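Local atomic coordinates of diaminopimelate decarboxylase (PDB entry 2P3E), a protein that probably catalyses the pyridoxal 5'-phosphate-dependent decarboxylation of meso-diaminopimelate to L-lysine, the final step of lysine biosynthesis. Residues B[59-64]-B[275-280]; B[81-86]-B[102-107]. One frame throughout, in Å; residues are numbered along the deposited sequence.

Contact 1: residues B[59-64]-B[275-280]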
ATOM      1  N   LEU B  59       7.598  13.436  28.481  1.00 15.66           N
ATOM      2  CA  LEU B  59       8.361  13.014  27.316  1.00 15.71           C
ATOM      3  C   LEU B  59       7.400  12.914  26.133  1.00 15.50           C
ATOM      4  O   LEU B  59       6.432  12.151  26.174  1.00 15.42           O
ATOM      5  CB  LEU B  59       9.021  11.657  27.543  1.00 15.76           C
ATOM      6  CG  LEU B  59       9.699  11.017  26.309  1.00 16.18           C
ATOM      7  CD1 LEU B  59      10.875  11.881  25.838  1.00 15.59           C
ATOM      8  CD2 LEU B  59      10.153   9.610  26.627  1.00 16.21           C
ATOM      9  N   ILE B  60       7.678  13.680  25.085  1.00 15.27           N
ATOM     10  CA  ILE B  60       6.860  13.661  23.881  1.00 15.08           C
ATOM     11  C   ILE B  60       7.522  12.754  22.834  1.00 15.10           C
ATOM     12  O   ILE B  60       8.514  13.124  22.220  1.00 14.68           O
ATOM     13  CB  ILE B  60       6.610  15.082  23.333  1.00 15.31           C
ATOM     14  CG1 ILE B  60       6.122  16.022  24.449  1.00 15.88           C
ATOM     15  CG2 ILE B  60       5.612  15.046  22.127  1.00 13.78           C
ATOM     16  CD1 ILE B  60       4.829  15.564  25.181  1.00 13.73           C
ATOM     17  N   CYS B  61       6.976  11.554  22.664  1.00 14.73           N
ATOM     18  CA  CYS B  61       7.532  10.575  21.725  1.00 15.05           C
ATOM     19  C   CYS B  61       6.820  10.648  20.389  1.00 14.91           C
ATOM     20  O   CYS B  61       5.641  10.290  20.300  1.00 16.93           O
ATOM     21  CB  CYS B  61       7.384   9.170  22.290  1.00 14.64           C
ATOM     22  SG  CYS B  61       8.522   8.749  23.626  1.00 17.23           S
ATOM     23  N   TYR B  62       7.515  11.083  19.344  1.00 13.97           N
ATOM     24  CA  TYR B  62       6.913  11.120  18.003  1.00 12.77           C
ATOM     25  C   TYR B  62       6.582   9.701  17.508  1.00 11.84           C
ATOM     26  O   TYR B  62       7.429   8.818  17.554  1.00 12.47           O
ATOM     27  CB  TYR B  62       7.820  11.864  17.013  1.00 12.32           C
ATOM     28  CG  TYR B  62       7.385  11.669  15.589  1.00 12.10           C
ATOM     29  CD1 TYR B  62       6.109  12.085  15.162  1.00 12.54           C
ATOM     30  CD2 TYR B  62       8.224  11.029  14.672  1.00 13.26           C
ATOM     31  CE1 TYR B  62       5.695  11.882  13.836  1.00 13.36           C
ATOM     32  CE2 TYR B  62       7.809  10.809  13.361  1.00 14.17           C
ATOM     33  CZ  TYR B  62       6.549  11.245  12.959  1.00 12.70           C
ATOM     34  OH  TYR B  62       6.150  11.029  11.665  1.00 14.32           O
ATOM     35  N   ALA B  63       5.337   9.475  17.084  1.00 11.24           N
ATOM     36  CA  ALA B  63       4.931   8.169  16.545  1.00 10.84           C
ATOM     37  C   ALA B  63       5.430   8.046  15.106  1.00 10.68           C
ATOM     38  O   ALA B  63       4.812   8.548  14.156  1.00 10.41           O
ATOM     39  CB  ALA B  63       3.400   7.994  16.604  1.00 10.12           C
ATOM     40  N   VAL B  64       6.570   7.379  14.963  1.00 10.98           N
ATOM     41  CA  VAL B  64       7.273   7.258  13.696  1.00 11.01           C
ATOM     42  C   VAL B  64       6.427   6.614  12.579  1.00 10.60           C
ATOM     43  O   VAL B  64       6.625   6.902  11.399  1.00 10.99           O
ATOM     44  CB  VAL B  64       8.630   6.526  13.913  1.00 10.99           C
ATOM     45  CG1 VAL B  64       9.379   6.350  12.592  1.00 11.57           C
ATOM     46  CG2 VAL B  64       9.496   7.352  14.920  1.00 12.08           C
ATOM     47  N   LYS B 275       6.489   9.948  35.508  1.00 20.11           N
ATOM     48  CA  LYS B 275       6.703  10.788  34.326  1.00 19.29           C
ATOM     49  C   LYS B 275       5.725  10.346  33.246  1.00 18.61           C
ATOM     50  O   LYS B 275       5.579   9.142  32.990  1.00 18.16           O
ATOM     51  CB  LYS B 275       8.143  10.685  33.819  1.00 19.91           C
ATOM     52  CG  LYS B 275       8.492  11.672  32.670  1.00 21.48           C
ATOM     53  CD  LYS B 275       9.980  11.898  32.590  1.00 23.82           C
ATOM     54  CE  LYS B 275      10.363  12.762  31.401  1.00 26.42           C
ATOM     55  NZ  LYS B 275      10.228  14.222  31.736  1.00 28.36           N
ATOM     56  N   ILE B 276       5.071  11.327  32.624  1.00 17.25           N
ATOM     57  CA  ILE B 276       4.037  11.077  31.629  1.00 16.57           C
ATOM     58  C   ILE B 276       4.717  11.013  30.261  1.00 16.48           C
ATOM     59  O   ILE B 276       5.653  11.762  29.995  1.00 16.22           O
ATOM     60  CB  ILE B 276       2.946  12.174  31.651  1.00 16.44           C
ATOM     61  CG1 ILE B 276       2.374  12.374  33.083  1.00 16.64           C
ATOM     62  CG2 ILE B 276       1.828  11.882  30.598  1.00 17.59           C
ATOM     63  CD1 ILE B 276       1.881  11.080  33.780  1.00 15.09           C
ATOM     64  N   ILE B 277       4.275  10.073  29.433  1.00 15.59           N
ATOM     65  CA  ILE B 277       4.758   9.953  28.059  1.00 14.93           C
ATOM     66  C   ILE B 277       3.544  10.076  27.140  1.00 14.76           C
ATOM     67  O   ILE B 277       2.510   9.464  27.398  1.00 14.56           O
ATOM     68  CB  ILE B 277       5.483   8.611  27.813  1.00 14.55           C
ATOM     69  CG1 ILE B 277       6.652   8.432  28.802  1.00 14.95           C
ATOM     70  CG2 ILE B 277       6.003   8.527  26.337  1.00 14.25           C
ATOM     71  CD1 ILE B 277       7.411   7.092  28.669  1.00 14.41           C
ATOM     72  N   LEU B 278       3.668  10.909  26.106  1.00 14.71           N
ATOM     73  CA  LEU B 278       2.658  11.017  25.046  1.00 15.43           C
ATOM     74  C   LEU B 278       3.284  10.576  23.729  1.00 15.26           C
ATOM     75  O   LEU B 278       4.489  10.752  23.531  1.00 15.66           O
ATOM     76  CB  LEU B 278       2.150  12.457  24.892  1.00 15.14           C
ATOM     77  CG  LEU B 278       1.427  13.161  26.051  1.00 19.42           C
ATOM     78  CD1 LEU B 278       0.868  14.484  25.549  1.00 22.12           C
ATOM     79  CD2 LEU B 278       0.303  12.331  26.491  1.00 22.11           C
ATOM     80  N   GLU B 279       2.463  10.038  22.827  1.00 15.22           N
ATOM     81  CA  GLU B 279       2.944   9.492  21.549  1.00 14.95           C
ATOM     82  C   GLU B 279       2.262  10.080  20.293  1.00 14.88           C
ATOM     83  O   GLU B 279       1.733   9.327  19.475  1.00 15.11           O
ATOM     84  CB  GLU B 279       2.780   7.970  21.550  1.00 15.81           C
ATOM     85  CG  GLU B 279       3.421   7.288  22.759  1.00 16.00           C
ATOM     86  CD  GLU B 279       3.107   5.808  22.836  1.00 16.70           C
ATOM     87  OE1 GLU B 279       1.972   5.400  22.488  1.00 17.84           O
ATOM     88  OE2 GLU B 279       3.994   5.056  23.273  1.00 18.69           O
ATOM     89  N   PRO B 280       2.313  11.417  20.101  1.00 13.98           N
ATOM     90  CA  PRO B 280       1.556  11.949  18.966  1.00 13.72           C
ATOM     91  C   PRO B 280       2.225  11.618  17.620  1.00 13.38           C
ATOM     92  O   PRO B 280       3.455  11.702  17.511  1.00 13.13           O
ATOM     93  CB  PRO B 280       1.594  13.462  19.204  1.00 12.95           C
ATOM     94  CG  PRO B 280       2.862  13.686  19.947  1.00 13.11           C
ATOM     95  CD  PRO B 280       3.027  12.485  20.833  1.00 13.92           C
TER
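C61 and L278 meet through the shortest of four backbone hydrogen bonds that join 59-64 to 275-280 as parallel strands, C61 N to L278 O at 2.8 Å. L59 uses both its backbone polar groups, giving its N-H to I276 O and taking L278 N on its own carbonyl. The fourth bond lies past the last bridge, where A63 N reaches P280 O at 2.9 Å; the bond is nearly straight at hydrogen, but the donor stands above the plane of the carbonyl, in contrast to the three regular bonds before it. Weaker CA-H...O contacts fill in between, the closest from E279 CA to C61 O at 3.1 Å.

Apolar contacts divide between the two faces of the sheet. On the face bearing L59 and I277, C61 SG touches I277 CG2 at 3.7 Å. On the face bearing I60 and L278, those two side chains run alongside each other, I60 CD1 resting 4.1 Å from L278 CB. The other branch of I60, CG2, is anti to the backbone N and meets P280 CG at 3.8 Å, the two side chains crossing at about a right angle. An alanine at I60 removes CG2 and CD1, and would probably open a gap beside L278 and P280.

The polar ends turn to other partners: K275 NZ bonds D57 O, Y62 OH bonds N67 O, and E279 OE1 is hydrogen-bonded to H202 NE2. By similarity, E279 and P280 belong to the pyridoxal phosphate site. Helix 41-54 packs against I60 through F48 and against L278 and P280 through Y51, while strands 82-85 and 238-240 flank the pair as its neighbours in the barrel sheet.

Contact 2: residues B[81-86]-B[102-107]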
ATOM      1  N   ALA B  81      12.369  15.626  20.839  1.00 16.23           N
ATOM      2  CA  ALA B  81      11.347  14.578  20.691  1.00 15.59           C
ATOM      3  C   ALA B  81      11.945  13.232  20.993  1.00 15.42           C
ATOM      4  O   ALA B  81      13.106  12.980  20.690  1.00 15.01           O
ATOM      5  CB  ALA B  81      10.750  14.580  19.287  1.00 15.82           C
ATOM      6  N   GLY B  82      11.139  12.370  21.606  1.00 14.65           N
ATOM      7  CA  GLY B  82      11.432  10.956  21.644  1.00 14.25           C
ATOM      8  C   GLY B  82      10.845  10.284  20.411  1.00 13.74           C
ATOM      9  O   GLY B  82      10.367  10.955  19.482  1.00 13.47           O
ATOM     10  N   ALA B  83      10.911   8.963  20.393  1.00 13.38           N
ATOM     11  CA  ALA B  83      10.332   8.182  19.306  1.00 13.81           C
ATOM     12  C   ALA B  83       9.534   7.002  19.855  1.00 13.79           C
ATOM     13  O   ALA B  83      10.021   6.220  20.684  1.00 14.55           O
ATOM     14  CB  ALA B  83      11.406   7.721  18.301  1.00 12.52           C
ATOM     15  N   ASP B  84       8.282   6.927  19.425  1.00 13.76           N
ATOM     16  CA  ASP B  84       7.428   5.768  19.646  1.00 13.70           C
ATOM     17  C   ASP B  84       7.559   4.912  18.391  1.00 13.48           C
ATOM     18  O   ASP B  84       7.142   5.323  17.303  1.00 12.97           O
ATOM     19  CB  ASP B  84       5.984   6.244  19.901  1.00 14.03           C
ATOM     20  CG  ASP B  84       4.916   5.160  19.650  1.00 17.62           C
ATOM     21  OD1 ASP B  84       5.125   3.984  19.954  1.00 18.99           O
ATOM     22  OD2 ASP B  84       3.839   5.509  19.117  1.00 22.01           O
ATOM     23  N   ILE B  85       8.171   3.743  18.547  1.00 12.49           N
ATOM     24  CA  ILE B  85       8.474   2.873  17.422  1.00 13.34           C
ATOM     25  C   ILE B  85       7.692   1.574  17.486  1.00 13.35           C
ATOM     26  O   ILE B  85       7.274   1.161  18.573  1.00 13.92           O
ATOM     27  CB  ILE B  85      10.011   2.574  17.330  1.00 13.02           C
ATOM     28  CG1 ILE B  85      10.491   1.757  18.557  1.00 12.82           C
ATOM     29  CG2 ILE B  85      10.787   3.906  17.158  1.00 13.68           C
ATOM     30  CD1 ILE B  85      11.883   1.098  18.419  1.00 14.22           C
ATOM     31  N   VAL B  86       7.482   0.944  16.320  1.00 13.52           N
ATOM     32  CA  VAL B  86       6.777  -0.345  16.231  1.00 13.60           C
ATOM     33  C   VAL B  86       7.545  -1.398  15.405  1.00 13.64           C
ATOM     34  O   VAL B  86       7.006  -2.442  15.069  1.00 13.98           O
ATOM     35  CB  VAL B  86       5.299  -0.178  15.671  1.00 14.26           C
ATOM     36  CG1 VAL B  86       4.488   0.770  16.560  1.00 13.65           C
ATOM     37  CG2 VAL B  86       5.321   0.352  14.251  1.00 13.64           C
ATOM     38  N   GLU B 102      17.233   6.266  25.254  1.00 22.06           N
ATOM     39  CA  GLU B 102      16.603   6.732  26.492  1.00 22.03           C
ATOM     40  C   GLU B 102      15.280   7.487  26.259  1.00 20.56           C
ATOM     41  O   GLU B 102      14.502   7.693  27.198  1.00 20.29           O
ATOM     42  CB  GLU B 102      17.590   7.578  27.310  1.00 23.27           C
ATOM     43  CG  GLU B 102      18.839   6.800  27.792  1.00 26.25           C
ATOM     44  CD  GLU B 102      19.948   6.704  26.761  0.60 29.33           C
ATOM     45  OE1 GLU B 102      19.786   7.241  25.653  1.00 30.64           O
ATOM     46  OE2 GLU B 102      20.997   6.085  27.058  1.00 33.00           O
ATOM     47  N   ARG B 103      15.020   7.907  25.017  1.00 19.10           N
ATOM     48  CA  ARG B 103      13.739   8.543  24.675  1.00 17.35           C
ATOM     49  C   ARG B 103      12.921   7.683  23.682  1.00 16.74           C
ATOM     50  O   ARG B 103      11.998   8.171  23.046  1.00 15.00           O
ATOM     51  CB  ARG B 103      13.965   9.936  24.105  1.00 17.88           C
ATOM     52  CG  ARG B 103      14.770  10.900  25.025  1.00 19.14           C
ATOM     53  CD  ARG B 103      14.514  12.377  24.693  1.00 20.56           C
ATOM     54  NE  ARG B 103      14.667  12.684  23.261  1.00 21.93           N
ATOM     55  CZ  ARG B 103      15.643  13.424  22.717  0.50 23.02           C
ATOM     56  NH1 ARG B 103      16.595  13.971  23.485  1.00 24.92           N
ATOM     57  NH2 ARG B 103      15.658  13.638  21.393  1.00 19.32           N
ATOM     58  N   ILE B 104      13.254   6.399  23.571  1.00 16.37           N
ATOM     59  CA  ILE B 104      12.570   5.507  22.627  1.00 15.55           C
ATOM     60  C   ILE B 104      11.713   4.472  23.355  1.00 16.00           C
ATOM     61  O   ILE B 104      12.198   3.792  24.281  1.00 15.70           O
ATOM     62  CB  ILE B 104      13.589   4.809  21.683  1.00 16.19           C
ATOM     63  CG1 ILE B 104      14.349   5.865  20.870  1.00 15.32           C
ATOM     64  CG2 ILE B 104      12.908   3.697  20.813  1.00 13.76           C
ATOM     65  CD1 ILE B 104      15.381   5.288  19.895  1.00 18.71           C
ATOM     66  N   VAL B 105      10.439   4.374  22.946  1.00 15.47           N
ATOM     67  CA  VAL B 105       9.529   3.351  23.457  1.00 15.34           C
ATOM     68  C   VAL B 105       9.038   2.466  22.292  1.00 15.97           C
ATOM     69  O   VAL B 105       8.832   2.953  21.183  1.00 14.94           O
ATOM     70  CB  VAL B 105       8.330   3.959  24.249  1.00 15.83           C
ATOM     71  CG1 VAL B 105       8.825   4.717  25.504  1.00 15.23           C
ATOM     72  CG2 VAL B 105       7.486   4.893  23.358  1.00 14.05           C
ATOM     73  N   TYR B 106       8.844   1.180  22.557  1.00 15.92           N
ATOM     74  CA  TYR B 106       8.613   0.226  21.482  1.00 17.72           C
ATOM     75  C   TYR B 106       7.271  -0.468  21.701  1.00 17.99           C
ATOM     76  O   TYR B 106       7.127  -1.257  22.641  1.00 18.90           O
ATOM     77  CB  TYR B 106       9.770  -0.791  21.433  1.00 18.05           C
ATOM     78  CG  TYR B 106       9.865  -1.747  20.216  1.00 19.19           C
ATOM     79  CD1 TYR B 106      11.035  -2.479  19.992  1.00 21.07           C
ATOM     80  CD2 TYR B 106       8.826  -1.901  19.306  1.00 18.78           C
ATOM     81  CE1 TYR B 106      11.157  -3.359  18.906  1.00 22.24           C
ATOM     82  CE2 TYR B 106       8.942  -2.785  18.214  1.00 19.97           C
ATOM     83  CZ  TYR B 106      10.111  -3.505  18.025  1.00 21.63           C
ATOM     84  OH  TYR B 106      10.245  -4.380  16.942  1.00 21.89           O
ATOM     85  N   ALA B 107       6.302  -0.171  20.836  1.00 18.26           N
ATOM     86  CA  ALA B 107       4.963  -0.767  20.937  1.00 19.46           C
ATOM     87  C   ALA B 107       4.674  -1.787  19.836  1.00 20.42           C
ATOM     88  O   ALA B 107       5.522  -2.096  19.013  1.00 20.27           O
ATOM     89  CB  ALA B 107       3.907   0.299  20.942  1.00 19.42           C
TER
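I85 lays its CD1 over one face of the Y106 ring, 4.2 Å from the centroid and 25° off the normal, a CH-pi contact displaced toward the rim. The same methyl touches I104 CG2 at 3.7 Å. Its approach begins at CG1, which lies between the backbone N and the carbonyl carbon (chi1 65°) and comes to 3.3 Å from V105 O. Y106 CE2 meets the backbone at V86 C.

Four backbone hydrogen bonds hold these side chains next to one another on one face of the sheet: A83 N to R103 O, V105 N to A83 O, I85 N to V105 O and A107 N to I85 O. R103 CB packs on G82 CA. The R103 chain bends at chi3 (-50°), and NH2 donates to A81 O at 2.7 Å, with a weak second bond from NE to the same oxygen; NH2 also makes a weak bond to G77 O.

Beyond this shell, helix 88-96 lies against A83, I85 and I104 through A94, E90 and L91, as the connection of a right-handed beta-alpha-beta unit should. Y106 OH is bonded to G110 O, which restrains the far end of the ring, and N386 of the second subunit packs on V86.

On the other face, D84 and V105 both touch E279, a pyridoxal phosphate residue by similarity. The chemistry is therefore two-sided: the face with A83, I85, I104 and Y106 is largely apolar and packs on helices 88-96 and 113-121, while on the face with V105 the D84 and E279 carboxylates come close together, probably beside the cofactor site.

In the fold
The two contacts belong to one parallel sheet, the TIM-type barrel of the pyridoxal-binding domain, and their centres lie about 7 Å apart. Across the sheet the order is 275-278, 59-63, 82-85, 104-106, so the neighbours 59-63 and 82-85 link one contact to the other, with probable hydrogen bonds from D84 N to Y62 O and G82 N to I60 O. Along the chain, contact 2 is a local pairing of successive strands. Contact 1 spans more than 200 residues and joins the last barrel strand to the first, closing the ring. Contact 1 probably contributes E279 and P280 to the cofactor site, and contact 2 lies beside it.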